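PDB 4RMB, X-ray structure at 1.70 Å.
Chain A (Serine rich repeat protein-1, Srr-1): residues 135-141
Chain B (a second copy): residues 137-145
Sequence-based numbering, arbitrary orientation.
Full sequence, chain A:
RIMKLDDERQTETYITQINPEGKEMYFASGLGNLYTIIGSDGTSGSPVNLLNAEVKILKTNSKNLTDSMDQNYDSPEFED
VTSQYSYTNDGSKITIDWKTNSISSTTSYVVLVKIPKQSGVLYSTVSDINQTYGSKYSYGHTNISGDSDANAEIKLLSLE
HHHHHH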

# COMPACT_ATOMS: atom_id res chain seq x y z
N SER A 135 -6.26 -4.12 -13.62
CA SER A 135 -5.83 -4.40 -12.25
C SER A 135 -6.27 -3.28 -11.32
O SER A 135 -6.21 -2.11 -11.68
N LYS A 136 -6.72 -3.65 -10.12
CA LYS A 136 -7.16 -2.66 -9.14
C LYS A 136 -6.46 -2.87 -7.80
O LYS A 136 -6.47 -3.98 -7.26
N TYR A 137 -5.85 -1.82 -7.27
CA TYR A 137 -5.19 -1.87 -5.96
C TYR A 137 -6.04 -1.05 -5.00
O TYR A 137 -6.61 -0.04 -5.39
N SER A 138 -6.11 -1.47 -3.75
CA SER A 138 -6.91 -0.74 -2.76
C SER A 138 -6.11 -0.49 -1.49
O SER A 138 -5.34 -1.35 -1.06
N TYR A 139 -6.28 0.69 -0.90
CA TYR A 139 -5.59 1.02 0.33
C TYR A 139 -6.54 1.66 1.33
O TYR A 139 -7.26 2.61 0.99
N GLY A 140 -6.56 1.16 2.55
CA GLY A 140 -7.46 1.72 3.53
C GLY A 140 -6.88 1.92 4.92
O GLY A 140 -5.94 1.25 5.32
N HIS A 141 -7.45 2.88 5.64
CA HIS A 141 -7.01 3.16 7.00
C HIS A 141 -8.22 3.52 7.84
O HIS A 141 -9.06 4.32 7.43
N TYR B 137 -5.01 -0.91 8.99
CA TYR B 137 -4.73 -0.52 7.60
C TYR B 137 -4.98 -1.70 6.69
O TYR B 137 -4.72 -2.84 7.06
N SER B 138 -5.48 -1.45 5.48
CA SER B 138 -5.74 -2.56 4.57
C SER B 138 -5.08 -2.30 3.22
O SER B 138 -4.94 -1.15 2.80
N TYR B 139 -4.68 -3.36 2.54
CA TYR B 139 -4.01 -3.22 1.25
C TYR B 139 -4.21 -4.47 0.42
O TYR B 139 -4.11 -5.59 0.91
N GLY B 140 -4.48 -4.29 -0.86
CA GLY B 140 -4.66 -5.46 -1.69
C GLY B 140 -4.78 -5.12 -3.16
O GLY B 140 -4.79 -3.95 -3.54
N HIS B 141 -4.82 -6.15 -3.98
CA HIS B 141 -4.96 -5.97 -5.41
C HIS B 141 -5.74 -7.13 -5.98
O HIS B 141 -5.83 -8.19 -5.37
N THR B 142 -6.35 -6.92 -7.14
CA THR B 142 -7.13 -7.97 -7.76
C THR B 142 -7.14 -7.78 -9.26
O THR B 142 -6.96 -6.66 -9.74
N ASN B 143 -7.31 -8.88 -9.98
CA ASN B 143 -7.39 -8.87 -11.44
C ASN B 143 -8.86 -8.58 -11.70
O ASN B 143 -9.73 -9.38 -11.35
N ILE B 144 -9.16 -7.44 -12.32
CA ILE B 144 -10.54 -7.05 -12.55
C ILE B 144 -11.40 -8.03 -13.35
O ILE B 144 -12.49 -8.39 -12.90
N SER B 145 -10.92 -8.46 -14.51
CA SER B 145 -11.69 -9.38 -15.35
C SER B 145 -11.52 -10.84 -14.95
O SER B 145 -12.40 -11.67 -15.19

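When two copies of a protein pair the same strand antiparallel to itself, the backbone fixes the register and the side chains sort onto two faces, each repeating its pattern about the centre. The Srr-1 pair is a compact example. The strands run at 176°, and A:Tyr139 faces B:Tyr139 at the middle of the register. Six backbone hydrogen bonds join the pairs A:Lys136–B:Thr142, A:Ser138–B:Gly140 and A:Gly140–B:Ser138; the shortest runs from B:Ser138 N to A:Gly140 O (2.7 Å). The intervening non-hydrogen-bonded pairs bring CA close to carbonyl oxygen, as in the CA-H...O contact of B:Tyr137 CA with A:Gly140 O (3.1 Å).

Aromatic packing dominates the face that carries the tyrosines and histidines. A:Tyr139 and B:Tyr139 are both t, and A:Tyr137 and B:Tyr137 both m, so the two halves share a plan. At the centre, A:Tyr139 CD2 meets B:Tyr139 CD2 at 3.8 Å, the B carbon lying at the edge of the A ring. A:Tyr139 and B:Tyr139 also reach B:Tyr137 and A:Tyr137 respectively: B:Tyr139 OH lies 3.4 Å from A:Tyr137 CD2, near the plane of that ring, and A:Tyr139 OH lies 3.6 Å from B:Tyr137 CD2. The hydroxyls of A:Tyr139 and B:Tyr139 have hydrogen-bond partners elsewhere in the structure.

The two Tyr–His pairs show how a rotamer can break this symmetry. A:His141 is t, and its ring lies nearly parallel to that of B:Tyr137, with planes at 10° and centroids 4.5 Å apart, but slid so that they barely overlap. A:His141 ND1 sits over the tyrosine face, 3.3 Å from B:Tyr137 CE2. B:His141 is p instead. Its CB makes a CH-pi contact over the A:Tyr137 face, 7° off the ring normal, while the imidazole sits oblique to that ring at 44° and its CD2 comes within 3.4 Å of A:Tyr137 OH.

The other face carries serines, glycines, a lysine and a threonine, and no aromatic ring. B:Ser138, p, places OG 3.3 Å from A:Gly140 N, but the angle is too poor for a hydrogen bond. The absence of a side chain at A:Gly140 matters here, because an ideal CB would lie 2.6 Å from B:Ser138 OG, a clash. A:Ser138 is m and keeps its side chain 4.3 Å or more from the other strand.

Looser contacts close the end near A:Lys136. That side chain, t at chi1 and chi2, packs its CB 4.2 Å from CG2 of B:Thr142, and its NZ is hydrogen-bonded elsewhere in the structure. Beyond the strand, B:Ile144 points toward chain A, its CD1 in van der Waals contact with A:Lys136 NZ at 3.8 Å and A:Ser135 N at 3.7 Å.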

# COMPACT_ATOMS: atom_id res chain seq x y z
CB SER A 135 -4.31 -4.55 -12.22
OG SER A 135 -3.87 -4.89 -10.91
CB LYS A 136 -8.67 -2.75 -8.93
CG LYS A 136 -9.19 -1.89 -7.76
CD LYS A 136 -10.68 -2.09 -7.51
CE LYS A 136 -11.52 -1.20 -8.40
NZ LYS A 136 -11.19 -1.38 -9.84
CB TYR A 137 -3.78 -1.28 -6.02
CG TYR A 137 -2.73 -2.27 -6.46
CD1 TYR A 137 -2.74 -2.82 -7.74
CD2 TYR A 137 -1.73 -2.67 -5.57
CE1 TYR A 137 -1.79 -3.76 -8.12
CE2 TYR A 137 -0.77 -3.61 -5.95
CZ TYR A 137 -0.81 -4.15 -7.22
OH TYR A 137 0.12 -5.09 -7.59
CB SER A 138 -8.16 -1.55 -2.40
OG SER A 138 -9.05 -1.66 -3.50
CB TYR A 139 -4.40 1.95 0.07
CG TYR A 139 -3.70 2.38 1.34
CD1 TYR A 139 -4.22 3.40 2.13
CD2 TYR A 139 -2.54 1.74 1.77
CE1 TYR A 139 -3.61 3.77 3.32
CE2 TYR A 139 -1.92 2.10 2.97
CZ TYR A 139 -2.47 3.12 3.73
OH TYR A 139 -1.86 3.52 4.91
CB HIS A 141 -6.00 4.30 7.04
CG HIS A 141 -5.78 4.85 8.42
ND1 HIS A 141 -5.55 4.03 9.51
CD2 HIS A 141 -5.75 6.12 8.89
CE1 HIS A 141 -5.40 4.78 10.59
NE2 HIS A 141 -5.51 6.05 10.24
CB TYR B 137 -3.27 -0.09 7.47
CG TYR B 137 -2.86 0.95 8.48
CD1 TYR B 137 -2.61 0.60 9.81
CD2 TYR B 137 -2.75 2.29 8.12
CE1 TYR B 137 -2.27 1.56 10.75
CE2 TYR B 137 -2.41 3.26 9.06
CZ TYR B 137 -2.18 2.89 10.37
OH TYR B 137 -1.84 3.85 11.29
CB SER B 138 -7.25 -2.75 4.40
OG SER B 138 -7.85 -1.64 3.76
CB TYR B 139 -2.50 -3.00 1.48
CG TYR B 139 -1.72 -2.63 0.24
CD1 TYR B 139 -1.53 -3.54 -0.80
CD2 TYR B 139 -1.18 -1.35 0.10
CE1 TYR B 139 -0.82 -3.18 -1.95
CE2 TYR B 139 -0.47 -0.98 -1.04
CZ TYR B 139 -0.29 -1.90 -2.06
OH TYR B 139 0.41 -1.53 -3.18
CB HIS B 141 -3.59 -5.83 -6.11
CG HIS B 141 -2.67 -7.00 -5.93
ND1 HIS B 141 -2.95 -8.26 -6.41
CD2 HIS B 141 -1.44 -7.08 -5.36
CE1 HIS B 141 -1.93 -9.06 -6.16
NE2 HIS B 141 -1.00 -8.37 -5.51
CB THR B 142 -8.58 -7.97 -7.24
OG1 THR B 142 -9.27 -9.10 -7.77
CG2 THR B 142 -9.30 -6.69 -7.65
CB ASN B 143 -7.03 -10.26 -11.98
CG ASN B 143 -7.08 -10.33 -13.49
OD1 ASN B 143 -7.91 -9.69 -14.13
ND2 ASN B 143 -6.20 -11.14 -14.07
CB ILE B 144 -10.61 -5.65 -13.19
CG1 ILE B 144 -9.86 -4.65 -12.30
CG2 ILE B 144 -12.06 -5.22 -13.36
CD1 ILE B 144 -9.77 -3.23 -12.86
CB SER B 145 -11.28 -9.23 -16.82
OG SER B 145 -10.01 -9.81 -17.05